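Local atomic coordinates of Beta/alpha-amylase (Paenibacillus polymyxa, PDB entry 3VOC), a protein that hydrolyses alpha-1,4-glucosidic linkages of starch, this calcium-binding catalytic domain being the beta-amylase part that removes maltose units from non-reducing chain ends. Residues K24-Q28 with A66-L72; K313-L319 with K352-N357; F369-E373 with G405-I410. All blocks are in the same frame, centred on the assembly; numbering follows the deposited sequence.

Contact 1: K24-Q28 with A66-L72; sequences KKQLQ and AVKEAGL
Lys24 and Glu69 meet at the solvent side of this helix pair, where two long side chains cross at about a right angle. Lys24, its chain extended beyond CG, brings NZ to 2.7 Å from Glu69 OE1, on the syn lone pair of that oxygen, in a salt bridge. Were the lysine an alanine, the Glu69 carboxylate would probably lose its positive mate and the Ala66 methyl the aliphatic chain passing it. One turn on, Leu27 turns its branches inward between neighbouring helices of the TIM barrel: helix 20-32 follows the first barrel strand and helix 58-69 the second. CG of Leu27 lies anti to the carbonyl carbon (chi1 -65°), which aims CD1 across to the other helix, 3.7 Å from Ala66 O and 4.1 Å from Val67 CG2. Leu27 CB lies 3.7 Å from Ala70 CB; the short alanine side chain suits so close an approach. Leu27 CD2 packs 3.9 Å from Leu72 CD1, and both leucines also touch Ile38 of strand 37-43, the barrel wall beneath. Gly71, with positive phi, closes helix 58-69 in a Schellman motif just before Leu72. Gln28 follows at the margin, its backbone N 4.3 Å from Ala70 CB.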
loop_
_atom_site.group_PDB
_atom_site.type_symbol
_atom_site.label_atom_id
_atom_site.label_comp_id
_atom_site.label_asym_id
_atom_site.label_seq_id
_atom_site.Cartn_x
_atom_site.Cartn_y
_atom_site.Cartn_z
ATOM N N LYS A 24 6.143 26.236 -3.315
ATOM C CA LYS A 24 5.086 27.168 -2.900
ATOM C C LYS A 24 4.244 27.701 -4.079
ATOM O O LYS A 24 3.032 27.839 -3.954
ATOM C CB LYS A 24 5.658 28.330 -2.077
ATOM C CG LYS A 24 6.111 27.929 -0.675
ATOM C CD LYS A 24 6.624 29.123 0.091
ATOM C CE LYS A 24 7.102 28.713 1.486
ATOM N NZ LYS A 24 7.112 29.866 2.440
ATOM N N LYS A 25 4.884 28.001 -5.211
ATOM C CA LYS A 25 4.166 28.390 -6.438
ATOM C C LYS A 25 3.221 27.277 -6.907
ATOM O O LYS A 25 2.076 27.537 -7.313
ATOM C CB LYS A 25 5.144 28.726 -7.568
ATOM C CG LYS A 25 5.844 30.075 -7.409
ATOM C CD LYS A 25 6.856 30.335 -8.534
ATOM C CE LYS A 25 7.889 31.328 -8.053
ATOM N NZ LYS A 25 9.040 31.521 -8.990
ATOM N N GLN A 26 3.717 26.039 -6.874
ATOM C CA GLN A 26 2.887 24.889 -7.244
ATOM C C GLN A 26 1.687 24.761 -6.315
ATOM O O GLN A 26 0.566 24.509 -6.776
ATOM C CB GLN A 26 3.680 23.590 -7.219
ATOM C CG GLN A 26 4.714 23.430 -8.324
ATOM C CD GLN A 26 5.483 22.127 -8.158
ATOM O OE1 GLN A 26 6.009 21.856 -7.086
ATOM N NE2 GLN A 26 5.510 21.303 -9.197
ATOM N N LEU A 27 1.927 24.906 -5.013
ATOM C CA LEU A 27 0.847 24.801 -4.028
ATOM C C LEU A 27 -0.225 25.858 -4.258
ATOM O O LEU A 27 -1.411 25.544 -4.240
ATOM C CB LEU A 27 1.398 24.898 -2.604
ATOM C CG LEU A 27 2.325 23.766 -2.145
ATOM C CD1 LEU A 27 2.857 24.099 -0.748
ATOM C CD2 LEU A 27 1.570 22.425 -2.149
ATOM N N GLN A 28 0.193 27.105 -4.481
ATOM C CA GLN A 28 -0.750 28.206 -4.725
ATOM C C GLN A 28 -1.645 27.924 -5.929
ATOM O O GLN A 28 -2.863 28.102 -5.870
ATOM C CB GLN A 28 -0.007 29.525 -4.947
ATOM C CG GLN A 28 0.711 30.029 -3.732
ATOM C CD GLN A 28 1.846 30.991 -4.081
ATOM O OE1 GLN A 28 1.856 31.625 -5.154
ATOM N NE2 GLN A 28 2.805 31.108 -3.168
ATOM N N ALA A 66 4.475 25.052 4.667
ATOM C CA ALA A 66 4.247 25.538 3.295
ATOM C C ALA A 66 2.820 25.201 2.820
ATOM O O ALA A 66 2.101 26.057 2.259
ATOM C CB ALA A 66 5.304 24.972 2.327
ATOM N N VAL A 67 2.405 23.965 3.074
ATOM C CA VAL A 67 1.062 23.502 2.684
ATOM C C VAL A 67 -0.013 24.351 3.398
ATOM O O VAL A 67 -0.939 24.855 2.757
ATOM C CB VAL A 67 0.885 21.970 2.914
ATOM C CG1 VAL A 67 -0.593 21.533 2.771
ATOM C CG2 VAL A 67 1.769 21.179 1.946
ATOM N N LYS A 68 0.159 24.538 4.708
ATOM C CA LYS A 68 -0.739 25.371 5.522
ATOM C C LYS A 68 -0.815 26.819 5.021
ATOM O O LYS A 68 -1.897 27.386 4.900
ATOM C CB LYS A 68 -0.245 25.392 6.970
ATOM C CG LYS A 68 -1.103 26.242 7.887
ATOM C CD LYS A 68 -0.552 26.238 9.295
ATOM C CE LYS A 68 -1.445 27.068 10.188
ATOM N NZ LYS A 68 -1.171 28.537 10.030
ATOM N N GLU A 69 0.347 27.399 4.728
ATOM C CA GLU A 69 0.444 28.786 4.268
ATOM C C GLU A 69 -0.274 29.000 2.929
ATOM O O GLU A 69 -0.840 30.076 2.689
ATOM C CB GLU A 69 1.921 29.223 4.216
ATOM C CG GLU A 69 2.179 30.594 3.566
ATOM C CD GLU A 69 3.672 30.884 3.340
ATOM O OE1 GLU A 69 4.389 30.025 2.783
ATOM O OE2 GLU A 69 4.123 31.990 3.719
ATOM N N ALA A 70 -0.289 27.970 2.078
ATOM C CA ALA A 70 -1.017 28.032 0.802
ATOM C C ALA A 70 -2.527 27.809 0.945
ATOM O O ALA A 70 -3.260 27.847 -0.042
ATOM C CB ALA A 70 -0.420 27.050 -0.204
ATOM N N GLY A 71 -2.985 27.580 2.173
ATOM C CA GLY A 71 -4.398 27.370 2.443
ATOM C C GLY A 71 -4.894 25.965 2.129
ATOM O O GLY A 71 -6.089 25.756 2.022
ATOM N N LEU A 72 -3.974 25.015 1.970
ATOM C CA LEU A 72 -4.316 23.622 1.722
ATOM C C LEU A 72 -4.319 22.773 2.995
ATOM O O LEU A 72 -3.652 23.112 3.979
ATOM C CB LEU A 72 -3.328 23.010 0.729
ATOM C CG LEU A 72 -3.395 23.629 -0.667
ATOM C CD1 LEU A 72 -2.083 23.450 -1.434
ATOM C CD2 LEU A 72 -4.586 23.039 -1.427
#

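Contact 2: K313-L319 with K352-N357; sequences KDADLDL and KGVRLN
Leu319 and Leu356 pair side by side as neighbours in the parallel barrel, on strands 318-321 and 356-359 of a beta-alpha-beta unit whose crossover is helix 338-352. The backbone of Leu319 serves both ends of the pairing: its N gives a nearly straight bond to Arg355 O (2.9 Å, 171°), and its O accepts from Asn357 N at 2.8 Å. The leucine side chains point the same way, toward the helical layer, with their CD2 atoms 4.0 Å apart. Val354, just before the strand, sets CG1 at 3.8 Å from Leu319 CB and turns CG2 to the CB of Lys313; a beta-branched residue can thus fill both sides.

Further out, Arg355 lies alongside Asp318. Arg355 NE binds Asp318 OD2 at 3.0 Å in a salt bridge, with the oxygen almost in the guanidinium plane but the nitrogen 40° out of the carboxylate plane. Lys153 and Arg275 also bind this carboxylate, so the buried aspartate is likely to stay ionised, while Asp5 holds Arg355 NH2. A water joins Asp318 OD1 to Arg355 N. At the exposed end, Gly353 takes the positive phi of a Schellman motif closing helix 338-352. The bend at chi4 (58°) of Lys313 delivers NZ to the Lys352 carbonyl oxygen, 2.7 Å away, and a second water links the same NZ to Gly353 O.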
loop_
_atom_site.group_PDB
_atom_site.type_symbol
_atom_site.label_atom_id
_atom_site.label_comp_id
_atom_site.label_asym_id
_atom_site.label_seq_id
_atom_site.Cartn_x
_atom_site.Cartn_y
_atom_site.Cartn_z
ATOM N N LYS A 313 -12.603 -3.009 7.619
ATOM C CA LYS A 313 -13.780 -2.642 8.399
ATOM C C LYS A 313 -13.531 -2.901 9.879
ATOM O O LYS A 313 -13.810 -2.039 10.710
ATOM C CB LYS A 313 -15.000 -3.449 7.952
ATOM C CG LYS A 313 -16.314 -2.931 8.525
ATOM C CD LYS A 313 -17.500 -3.660 7.890
ATOM C CE LYS A 313 -18.861 -3.171 8.415
ATOM N NZ LYS A 313 -19.054 -1.707 8.202
ATOM N N ASP A 314 -13.024 -4.095 10.199
ATOM C CA ASP A 314 -12.766 -4.480 11.598
ATOM C C ASP A 314 -11.743 -3.557 12.250
ATOM O O ASP A 314 -11.885 -3.216 13.431
ATOM C CB ASP A 314 -12.282 -5.933 11.713
ATOM C CG ASP A 314 -13.351 -6.947 11.321
ATOM O OD1 ASP A 314 -14.556 -6.594 11.233
ATOM O OD2 ASP A 314 -12.973 -8.115 11.106
ATOM N N ALA A 315 -10.709 -3.174 11.491
ATOM C CA ALA A 315 -9.665 -2.290 12.027
ATOM C C ALA A 315 -10.081 -0.816 12.024
ATOM O O ALA A 315 -9.343 0.060 12.518
ATOM C CB ALA A 315 -8.359 -2.474 11.264
ATOM N N ASP A 316 -11.261 -0.543 11.477
ATOM C CA ASP A 316 -11.769 0.822 11.348
ATOM C C ASP A 316 -10.748 1.687 10.610
ATOM O O ASP A 316 -10.292 2.716 11.119
ATOM C CB ASP A 316 -12.136 1.421 12.718
ATOM C CG ASP A 316 -12.858 2.748 12.592
ATOM O OD1 ASP A 316 -13.645 2.892 11.648
ATOM O OD2 ASP A 316 -12.629 3.647 13.432
ATOM N N LEU A 317 -10.390 1.212 9.418
ATOM C CA LEU A 317 -9.526 1.906 8.461
ATOM C C LEU A 317 -10.253 2.098 7.141
ATOM O O LEU A 317 -10.993 1.205 6.684
ATOM C CB LEU A 317 -8.251 1.098 8.200
ATOM C CG LEU A 317 -7.356 0.833 9.430
ATOM C CD1 LEU A 317 -6.233 -0.124 9.105
ATOM C CD2 LEU A 317 -6.783 2.130 10.000
ATOM N N ASP A 318 -10.042 3.258 6.525
ATOM C CA ASP A 318 -10.588 3.515 5.201
ATOM C C ASP A 318 -9.699 2.851 4.170
ATOM O O ASP A 318 -8.524 2.606 4.432
ATOM C CB ASP A 318 -10.678 5.019 4.938
ATOM C CG ASP A 318 -11.756 5.704 5.778
ATOM O OD1 ASP A 318 -12.463 5.033 6.547
ATOM O OD2 ASP A 318 -11.910 6.926 5.644
ATOM N N LEU A 319 -10.260 2.561 3.004
ATOM C CA LEU A 319 -9.522 1.824 1.974
ATOM C C LEU A 319 -9.198 2.733 0.804
ATOM O O LEU A 319 -10.093 3.369 0.236
ATOM C CB LEU A 319 -10.341 0.611 1.492
ATOM C CG LEU A 319 -9.825 -0.144 0.257
ATOM C CD1 LEU A 319 -8.498 -0.739 0.609
ATOM C CD2 LEU A 319 -10.806 -1.252 -0.159
ATOM N N LYS A 352 -19.776 -3.575 2.219
ATOM C CA LYS A 352 -19.394 -3.657 3.634
ATOM C C LYS A 352 -19.411 -2.320 4.362
ATOM O O LYS A 352 -19.207 -2.271 5.574
ATOM C CB LYS A 352 -18.015 -4.309 3.788
ATOM C CG LYS A 352 -17.963 -5.726 3.250
ATOM C CD LYS A 352 -16.689 -6.408 3.675
ATOM C CE LYS A 352 -16.642 -7.834 3.179
ATOM N NZ LYS A 352 -17.361 -8.775 4.079
ATOM N N GLY A 353 -19.659 -1.233 3.648
ATOM C CA GLY A 353 -19.612 0.072 4.289
ATOM C C GLY A 353 -18.192 0.494 4.637
ATOM O O GLY A 353 -17.984 1.222 5.606
ATOM N N VAL A 354 -17.211 0.036 3.861
ATOM C CA VAL A 354 -15.839 0.541 3.987
ATOM C C VAL A 354 -15.681 1.766 3.090
ATOM O O VAL A 354 -15.912 1.686 1.884
ATOM C CB VAL A 354 -14.793 -0.545 3.636
ATOM C CG1 VAL A 354 -13.368 0.032 3.635
ATOM C CG2 VAL A 354 -14.887 -1.713 4.633
ATOM N N ARG A 355 -15.298 2.896 3.678
ATOM C CA ARG A 355 -15.106 4.135 2.917
ATOM C C ARG A 355 -13.980 3.982 1.893
ATOM O O ARG A 355 -12.876 3.548 2.243
ATOM C CB ARG A 355 -14.782 5.292 3.852
ATOM C CG ARG A 355 -15.948 5.701 4.797
ATOM C CD ARG A 355 -15.464 6.623 5.900
ATOM N NE ARG A 355 -14.751 7.788 5.367
ATOM C CZ ARG A 355 -15.329 8.943 5.035
ATOM N NH1 ARG A 355 -16.641 9.114 5.172
ATOM N NH2 ARG A 355 -14.593 9.940 4.570
ATOM N N LEU A 356 -14.268 4.354 0.645
ATOM C CA LEU A 356 -13.294 4.291 -0.442
ATOM C C LEU A 356 -12.634 5.626 -0.779
ATOM O O LEU A 356 -13.298 6.667 -0.896
ATOM C CB LEU A 356 -13.942 3.760 -1.713
ATOM C CG LEU A 356 -14.305 2.291 -1.756
ATOM C CD1 LEU A 356 -15.414 2.109 -2.765
ATOM C CD2 LEU A 356 -13.082 1.400 -2.108
ATOM N N ASN A 357 -11.320 5.559 -0.961
ATOM C CA ASN A 357 -10.533 6.646 -1.555
ATOM C C ASN A 357 -9.757 6.089 -2.744
ATOM O O ASN A 357 -9.402 4.910 -2.758
ATOM C CB ASN A 357 -9.572 7.240 -0.518
ATOM C CG ASN A 357 -10.305 7.852 0.677
ATOM O OD1 ASN A 357 -10.280 7.305 1.782
ATOM N ND2 ASN A 357 -10.964 8.991 0.455
HETATM O O HOH W 1 -17.568 0.594 8.748
HETATM O O HOH W 2 -14.533 3.013 6.400
#

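Contact 3: F369-E373 with G405-I410; sequences FQKIE and GFKQYI
Phe369 reaches from helix 367-378 to helix 403-411, and its CB first meets Tyr409, with CD2 of that ring 3.8 Å away. CG of Phe369 stands anti to the carbonyl carbon (chi1 -65°), which swings the ring across to Gly405 and Phe406. CD2 passes the backbone at Gly405, where a side chain would crowd the ring; glycine suits the place. CE2 of Phe369 comes to 3.4 Å from Phe406 N, which lies over the ring face; its CZ lies 3.7 Å from Phe406 CB, a CH-pi partner of the ring, and its CE1 3.8 Å from Phe406 CD1. The two ring planes stand obliquely, 48° apart. Phe406 continues inward to strands 383-386 and 7-11, the last and first of the closed TIM barrel, while Phe369 touches Leu386 of the former.

The segment axes are 9.2 Å apart and nearly parallel, at 21°. Between them CD1 of Ile410 meets CG2 of Ile372 at 3.6 Å. Farther out, Gln370 lays CG over one face of Tyr409, 4.0 Å from the ring centroid. Glu373 approaches the ring edge with OE1 3.5 Å from CD1 of Tyr409, while OE2 is bridged to Lys413. Between these two segments the contact is therefore chiefly aromatic and aliphatic packing, and the Glu373 charge is probably balanced by Lys413.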
loop_
_atom_site.group_PDB
_atom_site.type_symbol
_atom_site.label_atom_id
_atom_site.label_comp_id
_atom_site.label_asym_id
_atom_site.label_seq_id
_atom_site.Cartn_x
_atom_site.Cartn_y
_atom_site.Cartn_z
ATOM N N PHE A 369 -8.882 10.886 -16.938
ATOM C CA PHE A 369 -9.759 11.621 -16.037
ATOM C C PHE A 369 -11.218 11.158 -16.137
ATOM O O PHE A 369 -11.927 11.123 -15.138
ATOM C CB PHE A 369 -9.627 13.149 -16.242
ATOM C CG PHE A 369 -8.258 13.703 -15.874
ATOM C CD1 PHE A 369 -7.573 13.224 -14.763
ATOM C CD2 PHE A 369 -7.668 14.712 -16.629
ATOM C CE1 PHE A 369 -6.309 13.728 -14.420
ATOM C CE2 PHE A 369 -6.408 15.221 -16.284
ATOM C CZ PHE A 369 -5.731 14.725 -15.186
ATOM N N GLN A 370 -11.649 10.797 -17.344
ATOM C CA GLN A 370 -13.020 10.318 -17.570
ATOM C C GLN A 370 -13.197 8.937 -16.950
ATOM O O GLN A 370 -14.251 8.631 -16.391
ATOM C CB GLN A 370 -13.347 10.257 -19.073
ATOM C CG GLN A 370 -12.830 11.444 -19.878
ATOM C CD GLN A 370 -12.952 11.273 -21.400
ATOM O OE1 GLN A 370 -13.594 10.343 -21.893
ATOM N NE2 GLN A 370 -12.326 12.187 -22.148
ATOM N N LYS A 371 -12.169 8.092 -17.048
ATOM C CA LYS A 371 -12.211 6.807 -16.354
ATOM C C LYS A 371 -12.272 6.973 -14.839
ATOM O O LYS A 371 -13.061 6.302 -14.180
ATOM C CB LYS A 371 -11.057 5.888 -16.761
ATOM C CG LYS A 371 -11.524 4.693 -17.600
ATOM C CD LYS A 371 -12.260 3.671 -16.720
ATOM C CE LYS A 371 -12.616 2.410 -17.482
ATOM N NZ LYS A 371 -13.736 2.609 -18.463
ATOM N N ILE A 372 -11.462 7.886 -14.297
ATOM C CA ILE A 372 -11.485 8.152 -12.862
ATOM C C ILE A 372 -12.870 8.650 -12.472
ATOM O O ILE A 372 -13.435 8.204 -11.474
ATOM C CB ILE A 372 -10.397 9.177 -12.411
ATOM C CG1 ILE A 372 -8.990 8.583 -12.613
ATOM C CG2 ILE A 372 -10.581 9.534 -10.923
ATOM C CD1 ILE A 372 -7.903 9.634 -12.757
ATOM N N GLU A 373 -13.408 9.577 -13.266
ATOM C CA GLU A 373 -14.739 10.120 -13.019
ATOM C C GLU A 373 -15.793 9.017 -12.933
ATOM O O GLU A 373 -16.633 9.038 -12.038
ATOM C CB GLU A 373 -15.154 11.119 -14.104
ATOM C CG GLU A 373 -16.477 11.820 -13.767
ATOM C CD GLU A 373 -17.077 12.541 -14.957
ATOM O OE1 GLU A 373 -17.028 11.986 -16.074
ATOM O OE2 GLU A 373 -17.608 13.655 -14.767
ATOM N N GLY A 405 -8.563 19.510 -17.365
ATOM C CA GLY A 405 -9.329 18.246 -17.287
ATOM C C GLY A 405 -9.460 17.692 -15.866
ATOM O O GLY A 405 -10.537 17.226 -15.470
ATOM N N PHE A 406 -8.374 17.729 -15.096
ATOM C CA PHE A 406 -8.450 17.278 -13.709
ATOM C C PHE A 406 -9.504 18.113 -12.973
ATOM O O PHE A 406 -10.360 17.576 -12.277
ATOM C CB PHE A 406 -7.082 17.353 -12.998
ATOM C CG PHE A 406 -7.112 16.853 -11.565
ATOM C CD1 PHE A 406 -7.509 15.541 -11.277
ATOM C CD2 PHE A 406 -6.746 17.691 -10.509
ATOM C CE1 PHE A 406 -7.542 15.061 -9.948
ATOM C CE2 PHE A 406 -6.769 17.225 -9.164
ATOM C CZ PHE A 406 -7.172 15.906 -8.891
ATOM N N LYS A 407 -9.464 19.426 -13.172
ATOM C CA LYS A 407 -10.449 20.303 -12.553
ATOM C C LYS A 407 -11.878 20.024 -13.034
ATOM O O LYS A 407 -12.804 19.953 -12.231
ATOM C CB LYS A 407 -10.083 21.767 -12.780
ATOM C CG LYS A 407 -10.799 22.720 -11.831
ATOM C CD LYS A 407 -10.575 24.170 -12.212
ATOM C CE LYS A 407 -11.538 25.045 -11.463
ATOM N NZ LYS A 407 -11.242 26.431 -11.826
ATOM N N GLN A 408 -12.059 19.865 -14.338
ATOM C CA GLN A 408 -13.405 19.680 -14.906
ATOM C C GLN A 408 -14.038 18.354 -14.522
ATOM O O GLN A 408 -15.234 18.285 -14.269
ATOM C CB GLN A 408 -13.374 19.814 -16.431
ATOM C CG GLN A 408 -13.013 21.223 -16.874
ATOM C CD GLN A 408 -13.673 21.640 -18.165
ATOM O OE1 GLN A 408 -14.885 21.470 -18.348
ATOM N NE2 GLN A 408 -12.885 22.211 -19.069
ATOM N N TYR A 409 -13.240 17.299 -14.486
ATOM C CA TYR A 409 -13.775 15.957 -14.239
ATOM C C TYR A 409 -13.834 15.582 -12.767
ATOM O O TYR A 409 -14.768 14.906 -12.322
ATOM C CB TYR A 409 -12.944 14.926 -14.996
ATOM C CG TYR A 409 -13.290 14.866 -16.460
ATOM C CD1 TYR A 409 -14.488 14.278 -16.882
ATOM C CD2 TYR A 409 -12.426 15.385 -17.425
ATOM C CE1 TYR A 409 -14.831 14.212 -18.231
ATOM C CE2 TYR A 409 -12.757 15.334 -18.787
ATOM C CZ TYR A 409 -13.961 14.742 -19.176
ATOM O OH TYR A 409 -14.297 14.669 -20.509
ATOM N N ILE A 410 -12.825 16.016 -12.021
ATOM C CA ILE A 410 -12.627 15.512 -10.665
ATOM C C ILE A 410 -12.828 16.561 -9.582
ATOM O O ILE A 410 -13.640 16.356 -8.663
ATOM C CB ILE A 410 -11.230 14.845 -10.488
ATOM C CG1 ILE A 410 -10.928 13.846 -11.621
ATOM C CG2 ILE A 410 -11.118 14.196 -9.104
ATOM C CD1 ILE A 410 -11.957 12.727 -11.816
#

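How the contacts relate
The three contacts sample different sectors of one eight-stranded barrel. Contacts 2 and 3 follow each other in the chain, since strand 356-359 leads into helix 367-378; their nearest atoms are about 9 Å apart. Contacts 1 and 3 have nearest atoms about 10 Å apart, and contacts 1 and 2 about 16 Å. Contacts 2 and 3 both lie near Glu359, the probable proton acceptor: the side chain of Asn357 is about 7 Å from that of Glu359, and that of Ile372 about 8 Å. The Ile372 side chain is about 4 Å from that of Asn360, and the Leu319 side chain about 6 Å from that of Lys279, both probable substrate-binding residues; Leu27 of contact 1, about 11 Å from Arg388 between side chains, is farther off.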